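Local atomic coordinates of UDP-D-quinovosamine 4-dehydrogenase (Vibrio fischeri, PDB entry 3NKL), a protein that probably acts as an oxidoreductase and lyase on a nucleotide sugar, represented here by its Rossmann-type, CoA-binding-like domain alone. Residues 35-40 / 52-57; 96-101 / 112-117. All coordinates share one frame; numbering follows the deposited sequence.

Interaction 1: residues 35-40 / 52-57. With SO4 (sulfate ion), chain K; SO4 (sulfate ion), chain J.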
loop_
_atom_site.group_PDB
_atom_site.type_symbol
_atom_site.label_atom_id
_atom_site.label_comp_id
_atom_site.label_asym_id
_atom_site.label_seq_id
_atom_site.Cartn_x
_atom_site.Cartn_y
_atom_site.Cartn_z
ATOM N N ILE B 35 10.839 -6.558 -0.966
ATOM C CA ILE B 35 11.548 -5.291 -0.971
ATOM C C ILE B 35 10.507 -4.194 -0.709
ATOM O O ILE B 35 9.405 -4.248 -1.258
ATOM C CB ILE B 35 12.217 -5.036 -2.328
ATOM C CG1 ILE B 35 13.223 -6.148 -2.638
ATOM C CG2 ILE B 35 12.937 -3.680 -2.336
ATOM C CD1 ILE B 35 14.479 -6.078 -1.772
ATOM N N ASP B 36 10.840 -3.223 0.137
ATOM C CA ASP B 36 9.936 -2.085 0.390
ATOM C C ASP B 36 10.721 -0.801 0.667
ATOM O O ASP B 36 11.700 -0.820 1.417
ATOM C CB ASP B 36 9.001 -2.389 1.562
ATOM C CG ASP B 36 7.775 -1.458 1.590
ATOM O OD1 ASP B 36 6.672 -1.908 1.215
ATOM O OD2 ASP B 36 7.920 -0.279 1.977
ATOM N N ASP B 37 10.288 0.302 0.056
ATOM C CA ASP B 37 10.948 1.600 0.190
ATOM C C ASP B 37 10.830 2.155 1.609
ATOM O O ASP B 37 11.537 3.087 1.972
ATOM C CB ASP B 37 10.337 2.623 -0.779
ATOM C CG ASP B 37 10.583 2.279 -2.242
ATOM O OD1 ASP B 37 11.655 1.723 -2.557
ATOM O OD2 ASP B 37 9.706 2.580 -3.087
ATOM N N ASP B 38 9.928 1.594 2.409
ATOM C CA ASP B 38 9.681 2.122 3.761
ATOM C C ASP B 38 10.730 1.615 4.756
ATOM O O ASP B 38 10.656 0.489 5.241
ATOM C CB ASP B 38 8.256 1.766 4.219
ATOM C CG ASP B 38 7.875 2.398 5.566
ATOM O OD1 ASP B 38 8.765 2.859 6.315
ATOM O OD2 ASP B 38 6.664 2.413 5.874
ATOM N N ARG B 39 11.715 2.453 5.046
ATOM C CA ARG B 39 12.764 2.100 5.997
ATOM C C ARG B 39 12.222 1.573 7.322
ATOM O O ARG B 39 12.873 0.766 7.984
ATOM C CB ARG B 39 13.668 3.300 6.257
ATOM C CG ARG B 39 14.551 3.650 5.085
ATOM C CD ARG B 39 15.296 4.947 5.333
ATOM N NE ARG B 39 16.213 5.259 4.243
ATOM C CZ ARG B 39 16.956 6.358 4.190
ATOM N NH1 ARG B 39 16.887 7.251 5.169
ATOM N NH2 ARG B 39 17.767 6.564 3.161
ATOM N N LYS B 40 11.036 2.030 7.713
ATOM C CA LYS B 40 10.415 1.539 8.942
ATOM C C LYS B 40 10.173 0.029 8.887
ATOM O O LYS B 40 10.073 -0.630 9.926
ATOM C CB LYS B 40 9.099 2.272 9.220
ATOM C CG LYS B 40 9.260 3.759 9.529
ATOM C CD LYS B 40 7.909 4.443 9.700
ATOM C CE LYS B 40 8.071 5.936 9.959
ATOM N NZ LYS B 40 6.760 6.641 10.061
ATOM N N TYR B 52 13.085 -6.055 3.095
ATOM C CA TYR B 52 14.357 -5.334 3.045
ATOM C C TYR B 52 14.229 -4.041 2.256
ATOM O O TYR B 52 13.441 -3.951 1.320
ATOM C CB TYR B 52 15.462 -6.176 2.387
ATOM C CG TYR B 52 15.754 -7.491 3.058
ATOM C CD1 TYR B 52 16.725 -7.584 4.046
ATOM C CD2 TYR B 52 15.069 -8.643 2.701
ATOM C CE1 TYR B 52 17.007 -8.794 4.659
ATOM C CE2 TYR B 52 15.346 -9.859 3.303
ATOM C CZ TYR B 52 16.313 -9.921 4.287
ATOM O OH TYR B 52 16.578 -11.115 4.901
ATOM N N ARG B 53 15.040 -3.054 2.621
ATOM C CA ARG B 53 15.123 -1.813 1.870
ATOM C C ARG B 53 15.773 -2.117 0.524
ATOM O O ARG B 53 16.505 -3.119 0.385
ATOM C CB ARG B 53 15.954 -0.781 2.642
ATOM C CG ARG B 53 17.388 -1.262 2.908
ATOM C CD ARG B 53 18.424 -0.148 2.747
ATOM N NE ARG B 53 18.767 0.515 3.999
ATOM C CZ ARG B 53 19.197 1.772 4.087
ATOM N NH1 ARG B 53 19.489 2.292 5.270
ATOM N NH2 ARG B 53 19.324 2.515 2.995
ATOM N N PRO B 54 15.518 -1.261 -0.477
ATOM C CA PRO B 54 15.931 -1.554 -1.856
ATOM C C PRO B 54 17.447 -1.650 -2.024
ATOM O O PRO B 54 17.916 -2.174 -3.026
ATOM C CB PRO B 54 15.400 -0.360 -2.653
ATOM C CG PRO B 54 14.343 0.258 -1.792
ATOM C CD PRO B 54 14.693 -0.040 -0.376
ATOM N N LYS B 55 18.205 -1.118 -1.074
ATOM C CA LYS B 55 19.657 -1.243 -1.117
ATOM C C LYS B 55 20.068 -2.711 -1.115
ATOM O O LYS B 55 21.152 -3.068 -1.586
ATOM C CB LYS B 55 20.287 -0.509 0.083
ATOM C CG LYS B 55 21.771 -0.796 0.308
ATOM C CD LYS B 55 22.310 0.076 1.458
ATOM C CE LYS B 55 23.757 -0.257 1.837
ATOM N NZ LYS B 55 24.214 0.538 3.029
ATOM N N TYR B 56 19.205 -3.566 -0.580
ATOM C CA TYR B 56 19.506 -5.000 -0.511
ATOM C C TYR B 56 19.222 -5.778 -1.809
ATOM O O TYR B 56 19.442 -6.980 -1.850
ATOM C CB TYR B 56 18.749 -5.652 0.658
ATOM C CG TYR B 56 19.449 -5.491 1.995
ATOM C CD1 TYR B 56 19.737 -6.587 2.789
ATOM C CD2 TYR B 56 19.834 -4.242 2.450
ATOM C CE1 TYR B 56 20.383 -6.441 4.008
ATOM C CE2 TYR B 56 20.489 -4.086 3.669
ATOM C CZ TYR B 56 20.754 -5.187 4.440
ATOM O OH TYR B 56 21.402 -5.037 5.650
ATOM N N LEU B 57 18.708 -5.109 -2.841
ATOM C CA LEU B 57 18.336 -5.786 -4.089
ATOM C C LEU B 57 19.477 -6.624 -4.678
ATOM O O LEU B 57 19.317 -7.812 -4.972
ATOM C CB LEU B 57 17.879 -4.765 -5.136
ATOM C CG LEU B 57 16.393 -4.400 -5.132
ATOM C CD1 LEU B 57 16.194 -3.192 -6.023
ATOM C CD2 LEU B 57 15.540 -5.570 -5.610
HETATM S S SO4 K . 17.602 2.578 -0.121
HETATM O O1 SO4 K . 17.481 1.260 0.486
HETATM O O2 SO4 K . 16.304 3.268 -0.072
HETATM O O3 SO4 K . 18.589 3.351 0.639
HETATM O O4 SO4 K . 18.042 2.461 -1.513
HETATM S S SO4 J . 21.402 -1.879 7.194
HETATM O O1 SO4 J . 20.857 -3.176 7.590
HETATM O O2 SO4 J . 22.173 -1.347 8.313
HETATM O O3 SO4 J . 22.275 -2.004 6.026
HETATM O O4 SO4 J . 20.308 -0.966 6.875
#
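The carbonyl oxygen of Y52 is shared by two groups of the opposite segment. D36 N donates a hydrogen bond to Y52 O at 2.9 Å, with 161° at the hydrogen. The I35 CA-H points at the same oxygen. I35 and Y52 form a parallel bridge, and one residue on the R53 CA-H meets D36 O almost straight, at 172°. Both side chains of the bridge leave on the same face of the sheet. There I35 places CG2 against P54 CA at 3.7 Å. I35 CG1, anti to the carbonyl carbon (chi1 -60°), comes against L57 CD2 at 3.8 Å. L8 of strand 5-10 and L60 of helix 57-64 cover this apolar patch. P54 puts its CG 3.2 Å from D37 OD1, an oxygen also hydrogen-bonded to Y10 OH. D37 OD2 forms a salt bridge with K40 of the second subunit. R53 NH2 reaches O3 of the chain K sulfate by a weak, bent bond of 2.6 Å. Y56 OH donates to O1 of the chain J sulfate at 2.7 Å and is also hydrogen-bonded to K43 NZ. The sulfates probably come from the crystallisation liquor. D36 OD2 takes D38 N through its anti lone pair at 2.8 Å, an Asx turn, and D36 OD1 accepts from A12 N. This acid, just after strand 29-35 and bonded to the glycine-rich turn, is consistent with a Rossmann-type fold.

Interaction 2: residues 96-101 / 112-117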
loop_
_atom_site.group_PDB
_atom_site.type_symbol
_atom_site.label_atom_id
_atom_site.label_comp_id
_atom_site.label_asym_id
_atom_site.label_seq_id
_atom_site.Cartn_x
_atom_site.Cartn_y
_atom_site.Cartn_z
ATOM N N LEU B 96 7.787 -8.208 -13.647
ATOM C CA LEU B 96 6.364 -8.431 -13.899
ATOM C C LEU B 96 5.605 -7.623 -12.874
ATOM O O LEU B 96 6.136 -7.323 -11.814
ATOM C CB LEU B 96 5.968 -9.898 -13.732
ATOM C CG LEU B 96 6.870 -10.946 -14.380
ATOM C CD1 LEU B 96 6.342 -12.367 -14.089
ATOM C CD2 LEU B 96 6.895 -10.683 -15.860
ATOM N N THR B 97 4.360 -7.277 -13.189
ATOM C CA THR B 97 3.568 -6.441 -12.284
ATOM C C THR B 97 2.140 -6.947 -12.123
ATOM O O THR B 97 1.545 -7.478 -13.071
ATOM C CB THR B 97 3.507 -4.954 -12.760
ATOM O OG1 THR B 97 2.701 -4.184 -11.846
ATOM C CG2 THR B 97 2.899 -4.845 -14.150
ATOM N N ILE B 98 1.578 -6.758 -10.932
ATOM C CA ILE B 98 0.150 -7.017 -10.740
ATOM C C ILE B 98 -0.623 -5.870 -11.411
ATOM O O ILE B 98 -0.013 -4.874 -11.814
ATOM C CB ILE B 98 -0.198 -7.112 -9.241
ATOM C CG1 ILE B 98 -0.119 -5.738 -8.560
ATOM C CG2 ILE B 98 0.732 -8.135 -8.526
ATOM C CD1 ILE B 98 -0.641 -5.792 -7.091
ATOM N N PRO B 99 -1.961 -5.990 -11.518
ATOM C CA PRO B 99 -2.763 -4.932 -12.152
ATOM C C PRO B 99 -2.665 -3.554 -11.499
ATOM O O PRO B 99 -2.214 -3.424 -10.367
ATOM C CB PRO B 99 -4.219 -5.456 -12.020
ATOM C CG PRO B 99 -4.029 -6.972 -12.017
ATOM C CD PRO B 99 -2.780 -7.172 -11.177
ATOM N N ASN B 100 -3.109 -2.538 -12.227
ATOM C CA ASN B 100 -3.246 -1.191 -11.683
ATOM C C ASN B 100 -4.348 -1.137 -10.635
ATOM O O ASN B 100 -5.282 -1.949 -10.632
ATOM C CB ASN B 100 -3.545 -0.187 -12.795
ATOM C CG ASN B 100 -2.406 -0.081 -13.781
ATOM O OD1 ASN B 100 -1.237 -0.166 -13.390
ATOM N ND2 ASN B 100 -2.732 0.084 -15.066
ATOM N N LEU B 101 -4.239 -0.155 -9.758
ATOM C CA LEU B 101 -5.157 -0.006 -8.645
ATOM C C LEU B 101 -6.628 -0.053 -9.060
ATOM O O LEU B 101 -7.430 -0.775 -8.467
ATOM C CB LEU B 101 -4.868 1.299 -7.894
ATOM C CG LEU B 101 -5.623 1.066 -6.586
ATOM C CD1 LEU B 101 -4.704 0.895 -5.373
ATOM C CD2 LEU B 101 -6.756 2.029 -6.377
ATOM N N GLY B 112 -3.352 -11.784 -8.821
ATOM C CA GLY B 112 -2.467 -12.825 -9.321
ATOM C C GLY B 112 -2.148 -12.709 -10.804
ATOM O O GLY B 112 -1.331 -13.461 -11.300
ATOM N N GLN B 113 -2.809 -11.805 -11.534
ATOM C CA GLN B 113 -2.504 -11.664 -12.967
ATOM C C GLN B 113 -1.224 -10.849 -13.116
ATOM O O GLN B 113 -1.188 -9.655 -12.801
ATOM C CB GLN B 113 -3.662 -10.996 -13.722
ATOM C CG GLN B 113 -4.958 -11.823 -13.747
ATOM C CD GLN B 113 -6.079 -11.137 -14.530
ATOM O OE1 GLN B 113 -7.124 -10.796 -13.974
ATOM N NE2 GLN B 113 -5.868 -10.958 -15.834
ATOM N N LEU B 114 -0.167 -11.487 -13.594
ATOM C CA LEU B 114 1.144 -10.845 -13.651
ATOM C C LEU B 114 1.490 -10.534 -15.097
ATOM O O LEU B 114 1.540 -11.441 -15.925
ATOM C CB LEU B 114 2.203 -11.803 -13.082
ATOM C CG LEU B 114 2.106 -12.072 -11.572
ATOM C CD1 LEU B 114 3.065 -13.181 -11.172
ATOM C CD2 LEU B 114 2.390 -10.785 -10.779
ATOM N N LYS B 115 1.728 -9.257 -15.396
ATOM C CA LYS B 115 2.050 -8.840 -16.755
ATOM C C LYS B 115 3.494 -8.364 -16.850
ATOM O O LYS B 115 3.983 -7.679 -15.952
ATOM C CB LYS B 115 1.125 -7.678 -17.114
ATOM C CG LYS B 115 1.304 -7.128 -18.518
ATOM C CD LYS B 115 0.138 -6.174 -18.775
ATOM C CE LYS B 115 0.616 -4.842 -19.253
ATOM N NZ LYS B 115 0.907 -4.935 -20.703
ATOM N N GLU B 116 4.172 -8.700 -17.943
ATOM C CA GLU B 116 5.533 -8.191 -18.169
ATOM C C GLU B 116 5.469 -6.666 -18.334
ATOM O O GLU B 116 4.594 -6.167 -19.034
ATOM C CB GLU B 116 6.166 -8.881 -19.393
ATOM C CG GLU B 116 6.186 -10.409 -19.262
ATOM C CD GLU B 116 6.758 -11.160 -20.470
ATOM O OE1 GLU B 116 7.078 -12.361 -20.298
ATOM O OE2 GLU B 116 6.873 -10.581 -21.576
ATOM N N VAL B 117 6.353 -5.913 -17.673
ATOM C CA VAL B 117 6.330 -4.456 -17.850
ATOM C C VAL B 117 6.675 -4.082 -19.297
ATOM O O VAL B 117 7.345 -4.848 -19.991
ATOM C CB VAL B 117 7.243 -3.697 -16.864
ATOM C CG1 VAL B 117 6.819 -4.009 -15.425
ATOM C CG2 VAL B 117 8.697 -4.029 -17.115
#
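L96 and E116 face each other as an antiparallel non-hydrogen-bonded pair, their CA atoms 4.4 Å apart. T97 and K115 form the adjoining hydrogen-bonded pair. T97 N donates to K115 O at 2.8 Å, and K115 N returns a bond to T97 O at 2.9 Å. The second bond is the straighter, 171° at the hydrogen against 150°. Both carbonyl oxygens also take a CA-H contact: L96 CA approaches K115 O, and L114 CA approaches T97 O. On the side of I98 and L114 the regular pairing stops, and the P99 ring brings its CD to 3.4 Å from Q113 O. The modelled conformer of E116 lies beside L96, pointing the same way, but this is less certain, as a second conformer exists. L114 sets its CB 4.3 Å from L96 CB, and its CD2 meets I98 CG2 at 3.9 Å. T97 CG2, on the face of T97 and K115, touches K115 O and comes near V117 CG1. T97 OG1 donates to I98 O at 2.8 Å, on a lone pair in the carbonyl plane, and is also bonded to K81 NZ. The chemistry is thus divided. Two backbone bonds, with V117 to V95 further on, join strand 115-116, outermost in this chain, to strand 94-97. L96, I98 and L114 give an apolar contact next to the pair, which F29 and L70 extend.

Overall arrangement
Interaction 1 closes before interaction 2 opens along the chain. Their centres lie about 20 Å apart, on opposite sides of the chain's centre, and their nearest atoms are about 11 Å apart. One mixed sheet joins them. Strands 29-35 and 49-52 lead into interaction 1 in one half of the sheet. Strands 94-97 and 115-116 form interaction 2 at the far edge. Strands 5-10 and 68-71 run between the two. Each also lies near the second subunit, through D37 and K40 in one and L101 in the other. Interaction 1 thus lies by the glycine-rich turn, probably at the nucleotide-binding end of the parallel strands, and interaction 2 completes the sheet at its other edge within this chain.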